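Local structure of petrobactin biosynthesis protein AsbB (Bacillus anthracis, 3TO3) at residues R24-L35 against E96-L104; K13-R24 against T128-Y137. The protein catalyses the ATP-dependent condensation of spermidine with citryl-spermidine or its 3,4-dihydroxybenzoyl derivative during biosynthesis of the siderophore petrobactin. All blocks are in the same frame, centred on the assembly; numbering follows the deposited sequence.

Contact 1: residues R24-L35 against E96-L104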
loop_
_atom_site.group_PDB
_atom_site.type_symbol
_atom_site.label_atom_id
_atom_site.label_comp_id
_atom_site.label_asym_id
_atom_site.label_seq_id
_atom_site.Cartn_x
_atom_site.Cartn_y
_atom_site.Cartn_z
ATOM N N ARG B 24 -19.574 8.294 10.643
ATOM C CA ARG B 24 -18.715 7.990 11.783
ATOM C C ARG B 24 -19.538 7.268 12.848
ATOM O O ARG B 24 -19.118 6.250 13.413
ATOM C CB ARG B 24 -18.122 9.264 12.376
ATOM C CG ARG B 24 -17.076 9.014 13.434
ATOM C CD ARG B 24 -16.804 10.289 14.170
ATOM N NE ARG B 24 -17.972 10.713 14.936
ATOM C CZ ARG B 24 -18.159 11.961 15.347
ATOM N NH1 ARG B 24 -17.263 12.907 15.050
ATOM N NH2 ARG B 24 -19.242 12.267 16.036
ATOM N N ARG B 25 -20.724 7.803 13.104
ATOM C CA ARG B 25 -21.573 7.245 14.121
ATOM C C ARG B 25 -21.975 5.819 13.746
ATOM O O ARG B 25 -21.970 4.927 14.594
ATOM C CB ARG B 25 -22.808 8.131 14.338
ATOM C CG ARG B 25 -22.496 9.301 15.234
ATOM C CD ARG B 25 -23.548 10.350 15.112
ATOM N NE ARG B 25 -23.330 11.428 16.066
ATOM C CZ ARG B 25 -24.158 12.449 16.222
ATOM N NH1 ARG B 25 -25.274 12.487 15.505
ATOM N NH2 ARG B 25 -23.887 13.419 17.101
ATOM N N ARG B 26 -22.322 5.615 12.478
ATOM C CA ARG B 26 -22.731 4.302 12.019
ATOM C C ARG B 26 -21.581 3.288 12.167
ATOM O O ARG B 26 -21.784 2.167 12.655
ATOM C CB ARG B 26 -23.224 4.349 10.578
ATOM C CG ARG B 26 -23.497 2.967 9.992
ATOM C CD ARG B 26 -23.708 2.978 8.484
ATOM N NE ARG B 26 -23.639 1.606 8.005
ATOM C CZ ARG B 26 -23.702 1.220 6.734
ATOM N NH1 ARG B 26 -23.871 2.116 5.750
ATOM N NH2 ARG B 26 -23.617 -0.083 6.442
ATOM N N VAL B 27 -20.377 3.693 11.771
ATOM C CA VAL B 27 -19.246 2.788 11.792
ATOM C C VAL B 27 -18.870 2.429 13.217
ATOM O O VAL B 27 -18.540 1.290 13.501
ATOM C CB VAL B 27 -18.033 3.359 11.016
ATOM C CG1 VAL B 27 -16.779 2.570 11.331
ATOM C CG2 VAL B 27 -18.306 3.343 9.497
ATOM N N LEU B 28 -18.943 3.398 14.127
ATOM C CA LEU B 28 -18.755 3.092 15.529
ATOM C C LEU B 28 -19.831 2.124 16.043
ATOM O O LEU B 28 -19.531 1.184 16.777
ATOM C CB LEU B 28 -18.760 4.364 16.369
ATOM C CG LEU B 28 -17.428 5.086 16.427
ATOM C CD1 LEU B 28 -17.626 6.422 17.128
ATOM C CD2 LEU B 28 -16.481 4.209 17.207
ATOM N N ARG B 29 -21.077 2.356 15.650
ATOM C CA ARG B 29 -22.172 1.512 16.107
ATOM C C ARG B 29 -21.950 0.045 15.691
ATOM O O ARG B 29 -22.050 -0.870 16.525
ATOM C CB ARG B 29 -23.521 2.059 15.611
ATOM C CG ARG B 29 -24.701 1.162 15.913
ATOM C CD ARG B 29 -26.035 1.784 15.448
ATOM N NE ARG B 29 -26.113 1.915 13.983
ATOM C CZ ARG B 29 -26.115 0.889 13.125
ATOM N NH1 ARG B 29 -26.035 -0.359 13.565
ATOM N NH2 ARG B 29 -26.182 1.101 11.814
ATOM N N GLN B 30 -21.626 -0.178 14.416
ATOM C CA GLN B 30 -21.481 -1.544 13.924
ATOM C C GLN B 30 -20.248 -2.144 14.626
ATOM O O GLN B 30 -20.291 -3.291 15.066
ATOM C CB GLN B 30 -21.408 -1.619 12.381
ATOM C CG GLN B 30 -22.713 -1.107 11.686
ATOM C CD GLN B 30 -22.764 -1.308 10.160
ATOM O OE1 GLN B 30 -23.686 -0.815 9.484
ATOM N NE2 GLN B 30 -21.799 -2.061 9.619
ATOM N N LEU B 31 -19.195 -1.339 14.809
ATOM C CA LEU B 31 -17.998 -1.811 15.534
ATOM C C LEU B 31 -18.331 -2.313 16.950
ATOM O O LEU B 31 -17.973 -3.421 17.319
ATOM C CB LEU B 31 -16.905 -0.743 15.598
ATOM C CG LEU B 31 -15.599 -1.042 16.359
ATOM C CD1 LEU B 31 -14.847 -2.246 15.793
ATOM C CD2 LEU B 31 -14.695 0.178 16.315
ATOM N N VAL B 32 -19.021 -1.493 17.735
ATOM C CA VAL B 32 -19.262 -1.847 19.104
ATOM C C VAL B 32 -20.187 -3.071 19.150
ATOM O O VAL B 32 -19.932 -4.010 19.891
ATOM C CB VAL B 32 -19.787 -0.623 19.933
ATOM C CG1 VAL B 32 -20.205 -1.050 21.329
ATOM C CG2 VAL B 32 -18.694 0.476 20.016
ATOM N N GLU B 33 -21.224 -3.074 18.318
ATOM C CA GLU B 33 -22.123 -4.224 18.199
ATOM C C GLU B 33 -21.381 -5.515 17.986
ATOM O O GLU B 33 -21.654 -6.513 18.662
ATOM C CB GLU B 33 -23.160 -4.031 17.076
ATOM C CG GLU B 33 -24.171 -2.952 17.424
ATOM C CD GLU B 33 -25.191 -2.653 16.317
ATOM O OE1 GLU B 33 -25.102 -3.248 15.207
ATOM O OE2 GLU B 33 -26.098 -1.809 16.572
ATOM N N SER B 34 -20.428 -5.517 17.067
ATOM C CA SER B 34 -19.747 -6.780 16.797
ATOM C C SER B 34 -18.683 -7.121 17.854
ATOM O O SER B 34 -18.464 -8.303 18.123
ATOM C CB SER B 34 -19.195 -6.877 15.362
ATOM O OG SER B 34 -18.128 -5.982 15.169
ATOM N N LEU B 35 -18.050 -6.115 18.469
ATOM C CA LEU B 35 -17.075 -6.418 19.533
ATOM C C LEU B 35 -17.789 -7.058 20.743
ATOM O O LEU B 35 -17.296 -8.009 21.321
ATOM C CB LEU B 35 -16.288 -5.182 19.963
ATOM C CG LEU B 35 -15.335 -4.543 18.939
ATOM C CD1 LEU B 35 -14.817 -3.241 19.482
ATOM C CD2 LEU B 35 -14.189 -5.458 18.623
ATOM N N GLU B 96 -19.155 12.446 23.367
ATOM C CA GLU B 96 -19.324 11.488 22.299
ATOM C C GLU B 96 -17.953 11.253 21.685
ATOM O O GLU B 96 -17.207 12.207 21.437
ATOM C CB GLU B 96 -20.263 12.050 21.242
ATOM C CG GLU B 96 -20.312 11.222 19.945
ATOM C CD GLU B 96 -21.166 11.872 18.842
ATOM O OE1 GLU B 96 -21.210 11.251 17.759
ATOM O OE2 GLU B 96 -21.771 12.978 19.044
ATOM N N ILE B 97 -17.619 9.996 21.416
ATOM C CA ILE B 97 -16.298 9.691 20.879
ATOM C C ILE B 97 -16.138 10.166 19.428
ATOM O O ILE B 97 -17.013 9.948 18.604
ATOM C CB ILE B 97 -15.941 8.206 21.024
ATOM C CG1 ILE B 97 -14.536 7.962 20.470
ATOM C CG2 ILE B 97 -16.936 7.356 20.334
ATOM C CD1 ILE B 97 -13.433 8.850 21.169
ATOM N N GLN B 98 -15.088 10.941 19.170
ATOM C CA GLN B 98 -14.751 11.415 17.824
ATOM C C GLN B 98 -13.700 10.631 17.032
ATOM O O GLN B 98 -13.546 10.819 15.820
ATOM C CB GLN B 98 -14.260 12.843 17.923
ATOM C CG GLN B 98 -14.912 13.609 19.022
ATOM C CD GLN B 98 -15.602 14.810 18.482
ATOM O OE1 GLN B 98 -15.171 15.941 18.727
ATOM N NE2 GLN B 98 -16.662 14.584 17.697
ATOM N N SER B 99 -12.993 9.741 17.701
ATOM C CA SER B 99 -11.864 9.097 17.070
ATOM C C SER B 99 -11.983 7.596 17.208
ATOM O O SER B 99 -11.767 7.058 18.300
ATOM C CB SER B 99 -10.576 9.552 17.769
ATOM O OG SER B 99 -9.475 8.833 17.255
ATOM N N VAL B 100 -12.231 6.916 16.094
ATOM C CA VAL B 100 -12.344 5.480 16.128
ATOM C C VAL B 100 -10.987 4.888 16.562
ATOM O O VAL B 100 -10.934 3.923 17.323
ATOM C CB VAL B 100 -12.866 4.906 14.777
ATOM C CG1 VAL B 100 -11.795 4.946 13.722
ATOM C CG2 VAL B 100 -13.329 3.495 14.955
ATOM N N ALA B 101 -9.884 5.500 16.137
ATOM C CA ALA B 101 -8.579 5.008 16.558
ATOM C C ALA B 101 -8.416 5.055 18.082
ATOM O O ALA B 101 -7.906 4.101 18.688
ATOM C CB ALA B 101 -7.428 5.786 15.862
ATOM N N GLN B 102 -8.828 6.169 18.693
ATOM C CA GLN B 102 -8.715 6.326 20.141
ATOM C C GLN B 102 -9.590 5.314 20.891
ATOM O O GLN B 102 -9.137 4.688 21.875
ATOM C CB GLN B 102 -9.057 7.767 20.584
ATOM C CG GLN B 102 -8.643 8.090 22.018
ATOM C CD GLN B 102 -9.203 9.415 22.528
ATOM O OE1 GLN B 102 -9.779 10.205 21.766
ATOM N NE2 GLN B 102 -9.030 9.666 23.835
ATOM N N PHE B 103 -10.838 5.170 20.438
ATOM C CA PHE B 103 -11.723 4.186 21.029
ATOM C C PHE B 103 -11.002 2.828 21.010
ATOM O O PHE B 103 -10.830 2.197 22.043
ATOM C CB PHE B 103 -13.085 4.125 20.307
ATOM C CG PHE B 103 -13.939 2.957 20.738
ATOM C CD1 PHE B 103 -14.579 2.962 21.967
ATOM C CD2 PHE B 103 -14.060 1.826 19.931
ATOM C CE1 PHE B 103 -15.347 1.874 22.384
ATOM C CE2 PHE B 103 -14.814 0.735 20.348
ATOM C CZ PHE B 103 -15.458 0.763 21.583
ATOM N N LEU B 104 -10.544 2.389 19.842
ATOM C CA LEU B 104 -9.907 1.070 19.762
ATOM C C LEU B 104 -8.592 0.994 20.554
ATOM O O LEU B 104 -8.307 -0.011 21.207
ATOM C CB LEU B 104 -9.730 0.606 18.311
ATOM C CG LEU B 104 -11.020 0.159 17.609
ATOM C CD1 LEU B 104 -10.753 -0.339 16.197
ATOM C CD2 LEU B 104 -11.692 -0.941 18.381
HETATM O O HOH W 1 -19.221 9.239 17.059
HETATM O O HOH W 2 -14.365 12.864 13.902
HETATM O O HOH W 3 -19.703 15.048 17.326
#
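R24 and R25, adjacent on one helix, converge on the carboxylate of E96. R25 grips it side-on: NE donates to E96 OE1 (2.7 Å) in a nearly straight bond (173°), while NH2 donates to OE2 of E96 at 2.9 Å, both nitrogens on the syn side. R24 NH2 reaches E96 OE1 (2.8 Å) from the opposite face, well above the carboxylate plane and more bent (134°), so OE1 takes a donor from each arginine, and the three bonds should limit rotation of the carboxylate.

Followed outward from CB, which is directed at 96-104, the R24 chain runs extended and then bends at chi3 (66°). CD comes beside the carbonyl oxygen of Q98, NE donates weakly to a water that in turn donates to E96 OE1 and I97 O, and NH1 donates to a second water bound to Q98 O. NH2, besides bonding E96, donates to a third water. I97 O and Q98 CA lie over one face of the guanidinium, off toward its rim.

Beyond this polar end the contact is apolar. L28 CD1 presses on I97 CG2, and L31 CD2 meets L104 CD2 tip to tip at 3.8 Å. F103 enters as a knob among L28, L31, V32 and L35, its CZ 3.6 Å from V32 CG2.

The axes of 24-35 and 100-104 run nearly parallel, 11.6 Å apart at closest approach. E96 ends strand 94-96, which passes through the loop 97-99, with S99 as N-cap, into helix 100-110; helix 115-138 packs on both through F121 and L125, and Y68 of strand 65-74 meets F103 edge-to-face.

Contact 2: residues K13-R24 against T128-Y137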
loop_
_atom_site.group_PDB
_atom_site.type_symbol
_atom_site.label_atom_id
_atom_site.label_comp_id
_atom_site.label_asym_id
_atom_site.label_seq_id
_atom_site.Cartn_x
_atom_site.Cartn_y
_atom_site.Cartn_z
ATOM N N LYS B 13 -15.954 19.263 0.969
ATOM C CA LYS B 13 -17.305 19.532 1.445
ATOM C C LYS B 13 -17.919 18.292 2.105
ATOM O O LYS B 13 -18.600 18.383 3.133
ATOM C CB LYS B 13 -18.199 20.058 0.314
ATOM C CG LYS B 13 -17.895 21.493 -0.081
ATOM C CD LYS B 13 -18.980 22.071 -0.992
ATOM C CE LYS B 13 -18.607 23.470 -1.507
ATOM N NZ LYS B 13 -19.383 23.875 -2.733
ATOM N N ALA B 14 -17.681 17.125 1.530
ATOM C CA ALA B 14 -18.246 15.918 2.128
ATOM C C ALA B 14 -17.666 15.674 3.514
ATOM O O ALA B 14 -18.402 15.352 4.452
ATOM C CB ALA B 14 -18.017 14.704 1.237
ATOM N N ILE B 15 -16.345 15.810 3.637
ATOM C CA ILE B 15 -15.690 15.564 4.918
ATOM C C ILE B 15 -16.152 16.573 5.940
ATOM O O ILE B 15 -16.269 16.244 7.120
ATOM C CB ILE B 15 -14.149 15.656 4.876
ATOM C CG1 ILE B 15 -13.575 14.601 3.972
ATOM C CG2 ILE B 15 -13.593 15.366 6.248
ATOM C CD1 ILE B 15 -14.145 13.261 4.292
ATOM N N GLU B 16 -16.413 17.800 5.481
ATOM C CA GLU B 16 -16.750 18.900 6.390
ATOM C C GLU B 16 -18.222 18.890 6.738
ATOM O O GLU B 16 -18.683 19.767 7.451
ATOM C CB GLU B 16 -16.436 20.263 5.757
ATOM C CG GLU B 16 -14.989 20.715 5.786
ATOM C CD GLU B 16 -14.695 21.768 4.701
ATOM O OE1 GLU B 16 -15.539 21.955 3.796
ATOM O OE2 GLU B 16 -13.622 22.411 4.737
ATOM N N SER B 17 -18.977 17.945 6.188
ATOM C CA SER B 17 -20.430 18.013 6.290
ATOM C C SER B 17 -20.975 17.160 7.424
ATOM O O SER B 17 -20.217 16.543 8.177
ATOM C CB SER B 17 -21.058 17.512 5.006
ATOM O OG SER B 17 -21.095 16.093 5.018
ATOM N N GLU B 18 -22.304 17.128 7.513
ATOM C CA GLU B 18 -23.019 16.332 8.487
ATOM C C GLU B 18 -23.015 14.847 8.133
ATOM O O GLU B 18 -23.214 14.004 9.010
ATOM C CB GLU B 18 -24.473 16.797 8.592
ATOM C CG GLU B 18 -24.643 18.210 9.158
ATOM C CD GLU B 18 -25.017 18.232 10.646
ATOM O OE1 GLU B 18 -25.548 19.268 11.102
ATOM O OE2 GLU B 18 -24.783 17.220 11.357
ATOM N N ASP B 19 -22.851 14.520 6.851
ATOM C CA ASP B 19 -22.840 13.112 6.451
ATOM C C ASP B 19 -21.607 12.410 7.021
ATOM O O ASP B 19 -21.618 11.210 7.292
ATOM C CB ASP B 19 -22.877 12.981 4.940
ATOM C CG ASP B 19 -24.219 13.395 4.356
ATOM O OD1 ASP B 19 -25.188 12.643 4.552
ATOM O OD2 ASP B 19 -24.305 14.461 3.702
ATOM N N TYR B 20 -20.551 13.179 7.232
ATOM C CA TYR B 20 -19.398 12.633 7.898
ATOM C C TYR B 20 -19.753 12.150 9.332
ATOM O O TYR B 20 -19.354 11.061 9.734
ATOM C CB TYR B 20 -18.247 13.637 7.893
ATOM C CG TYR B 20 -17.090 13.147 8.709
ATOM C CD1 TYR B 20 -16.169 12.264 8.171
ATOM C CD2 TYR B 20 -16.946 13.529 10.046
ATOM C CE1 TYR B 20 -15.107 11.788 8.933
ATOM C CE2 TYR B 20 -15.914 13.039 10.826
ATOM C CZ TYR B 20 -14.984 12.175 10.261
ATOM O OH TYR B 20 -13.933 11.703 11.027
ATOM N N ILE B 21 -20.494 12.968 10.081
ATOM C CA ILE B 21 -20.906 12.635 11.440
ATOM C C ILE B 21 -21.783 11.383 11.470
ATOM O O ILE B 21 -21.554 10.491 12.299
ATOM C CB ILE B 21 -21.642 13.794 12.107
ATOM C CG1 ILE B 21 -20.736 15.021 12.153
ATOM C CG2 ILE B 21 -22.140 13.417 13.510
ATOM C CD1 ILE B 21 -19.782 15.055 13.314
ATOM N N SER B 22 -22.762 11.296 10.572
ATOM C CA SER B 22 -23.599 10.080 10.494
ATOM C C SER B 22 -22.794 8.839 10.176
ATOM O O SER B 22 -23.057 7.791 10.742
ATOM C CB SER B 22 -24.707 10.176 9.449
ATOM O OG SER B 22 -24.824 11.496 9.006
ATOM N N VAL B 23 -21.836 8.938 9.260
ATOM C CA VAL B 23 -21.080 7.742 8.869
ATOM C C VAL B 23 -20.193 7.320 10.000
ATOM O O VAL B 23 -20.091 6.144 10.314
ATOM C CB VAL B 23 -20.309 7.922 7.548
ATOM C CG1 VAL B 23 -19.258 6.790 7.316
ATOM C CG2 VAL B 23 -21.308 7.943 6.398
ATOM N N ARG B 24 -19.574 8.294 10.643
ATOM C CA ARG B 24 -18.715 7.990 11.783
ATOM C C ARG B 24 -19.538 7.268 12.848
ATOM O O ARG B 24 -19.118 6.250 13.413
ATOM C CB ARG B 24 -18.122 9.264 12.376
ATOM C CG ARG B 24 -17.076 9.014 13.434
ATOM C CD ARG B 24 -16.804 10.289 14.170
ATOM N NE ARG B 24 -17.972 10.713 14.936
ATOM C CZ ARG B 24 -18.159 11.961 15.347
ATOM N NH1 ARG B 24 -17.263 12.907 15.050
ATOM N NH2 ARG B 24 -19.242 12.267 16.036
ATOM N N THR B 128 -13.140 3.358 5.630
ATOM C CA THR B 128 -14.564 3.100 5.442
ATOM C C THR B 128 -15.340 4.383 5.676
ATOM O O THR B 128 -16.107 4.823 4.822
ATOM C CB THR B 128 -15.085 1.943 6.354
ATOM O OG1 THR B 128 -14.606 0.709 5.822
ATOM C CG2 THR B 128 -16.614 1.885 6.376
ATOM N N ILE B 129 -15.113 4.988 6.830
ATOM C CA ILE B 129 -15.683 6.282 7.144
ATOM C C ILE B 129 -15.411 7.275 6.022
ATOM O O ILE B 129 -16.300 8.010 5.589
ATOM C CB ILE B 129 -15.098 6.801 8.479
ATOM C CG1 ILE B 129 -15.634 5.956 9.629
ATOM C CG2 ILE B 129 -15.450 8.251 8.731
ATOM C CD1 ILE B 129 -15.046 6.312 10.887
ATOM N N PHE B 130 -14.176 7.296 5.541
ATOM C CA PHE B 130 -13.828 8.247 4.497
ATOM C C PHE B 130 -14.578 7.993 3.184
ATOM O O PHE B 130 -15.198 8.898 2.637
ATOM C CB PHE B 130 -12.319 8.228 4.267
ATOM C CG PHE B 130 -11.858 9.071 3.100
ATOM C CD1 PHE B 130 -11.851 10.463 3.174
ATOM C CD2 PHE B 130 -11.379 8.468 1.962
ATOM C CE1 PHE B 130 -11.394 11.246 2.111
ATOM C CE2 PHE B 130 -10.903 9.241 0.880
ATOM C CZ PHE B 130 -10.924 10.634 0.954
ATOM N N LYS B 131 -14.514 6.766 2.674
ATOM C CA LYS B 131 -15.219 6.457 1.452
ATOM C C LYS B 131 -16.745 6.540 1.575
ATOM O O LYS B 131 -17.403 6.923 0.604
ATOM C CB LYS B 131 -14.807 5.107 0.877
ATOM C CG LYS B 131 -13.562 5.218 0.001
ATOM C CD LYS B 131 -12.289 4.871 0.776
ATOM C CE LYS B 131 -11.083 4.769 -0.169
ATOM N NZ LYS B 131 -9.864 4.207 0.468
ATOM N N ASP B 132 -17.322 6.191 2.733
ATOM C CA ASP B 132 -18.760 6.196 2.785
ATOM C C ASP B 132 -19.319 7.613 2.951
ATOM O O ASP B 132 -20.393 7.924 2.426
ATOM C CB ASP B 132 -19.358 5.236 3.796
ATOM C CG ASP B 132 -20.880 5.076 3.600
ATOM O OD1 ASP B 132 -21.347 4.949 2.433
ATOM O OD2 ASP B 132 -21.620 5.091 4.601
ATOM N N THR B 133 -18.578 8.464 3.653
ATOM C CA THR B 133 -18.933 9.877 3.773
ATOM C C THR B 133 -19.131 10.529 2.402
ATOM O O THR B 133 -20.093 11.239 2.192
ATOM C CB THR B 133 -17.860 10.677 4.536
ATOM O OG1 THR B 133 -17.833 10.262 5.905
ATOM C CG2 THR B 133 -18.154 12.177 4.452
ATOM N N ILE B 134 -18.227 10.283 1.464
ATOM C CA ILE B 134 -18.374 10.856 0.121
ATOM C C ILE B 134 -19.626 10.289 -0.571
ATOM O O ILE B 134 -20.402 11.018 -1.221
ATOM C CB ILE B 134 -17.133 10.567 -0.750
ATOM C CG1 ILE B 134 -15.893 11.120 -0.059
ATOM C CG2 ILE B 134 -17.275 11.216 -2.140
ATOM C CD1 ILE B 134 -14.625 10.391 -0.397
ATOM N N ALA B 135 -19.842 8.988 -0.429
ATOM C CA ALA B 135 -21.045 8.416 -1.045
ATOM C C ALA B 135 -22.365 8.972 -0.428
ATOM O O ALA B 135 -23.275 9.359 -1.164
ATOM C CB ALA B 135 -21.010 6.904 -1.023
ATOM N N GLN B 136 -22.473 8.985 0.901
ATOM C CA GLN B 136 -23.672 9.510 1.570
ATOM C C GLN B 136 -23.855 10.989 1.213
ATOM O O GLN B 136 -24.968 11.470 1.094
ATOM C CB GLN B 136 -23.589 9.359 3.086
ATOM C CG GLN B 136 -23.477 7.922 3.560
ATOM C CD GLN B 136 -24.626 7.077 3.074
ATOM O OE1 GLN B 136 -25.771 7.515 3.094
ATOM N NE2 GLN B 136 -24.326 5.877 2.591
ATOM N N TYR B 137 -22.753 11.706 1.022
ATOM C CA TYR B 137 -22.863 13.110 0.703
ATOM C C TYR B 137 -23.339 13.355 -0.742
ATOM O O TYR B 137 -24.061 14.302 -1.004
ATOM C CB TYR B 137 -21.540 13.806 0.963
ATOM C CG TYR B 137 -21.575 15.269 0.648
ATOM C CD1 TYR B 137 -22.126 16.158 1.549
ATOM C CD2 TYR B 137 -21.043 15.771 -0.541
ATOM C CE1 TYR B 137 -22.173 17.522 1.287
ATOM C CE2 TYR B 137 -21.078 17.150 -0.822
ATOM C CZ TYR B 137 -21.657 18.016 0.112
ATOM O OH TYR B 137 -21.734 19.374 -0.090
#
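A helix-helix crossing with knobs-into-holes packing joins the N-terminal helices to helix 115-138: the axes of 18-24 and 128-137 pass 8.5 Å apart at 130°. V23 is one knob, set among I129, D132, T133 and Q136. Its CG1 lies over the backbone of I129, and CG2 touches Q136 CG at 3.6 Å. T133 is the reciprocal knob, lodged among A14, I15, Y20 and V23. A chi1 of -68° sets the T133 methyl CG2 toward A14 O (3.2 Å) and OG1 near Y20 CD1.

At the C-terminal end of 128-137, the Y137 ring lays one face on K13 and A14, in the last turn of helix 6-15, with A14 CA in a CH-pi contact 3.9 Å from the ring centroid. D19 OD2 approaches the ring edge at Y137 CD1 (3.5 Å), and Y137 OH lies near K13 CB. Deeper in, I15 CD1 meets F130 CD1 obliquely at 3.8 Å, and Y20 CE1 rests on I129 CG2.

Polar groups here are largely satisfied within their own segments or by third parties. S17 OG donates to A14 O and accepts from D19 N as an N-cap, T133 OG1 donates to I129 O at 2.7 Å, and D132 is bound by Q136 NE2, K168 and Y167. The helices therefore meet through shape and van der Waals contact, with the S17 and T133 hydroxyls turned back onto their own backbone.

Overall arrangement
Helix 18-37 carries both contacts, its first turns meeting helix 115-138 in contact 2 and its later turns meeting helix 100-110 in contact 1. R24 belongs to both, and V27 bridges them by packing on T128 and I129. Each is mainly buried, with a more exposed margin: R25 and E96 in contact 1, K13 and Y137 in contact 2. Their chemistry differs. Contact 1 joins a charged, watered end to a leucine-rich core, whereas contact 2 relies on interlocking side chains without polar bonds between its segments. Contact 1 lies away from the annotated sites; T128 of contact 2 is about 9 Å from bound ATP, side chain to ligand. Both also touch the second subunit.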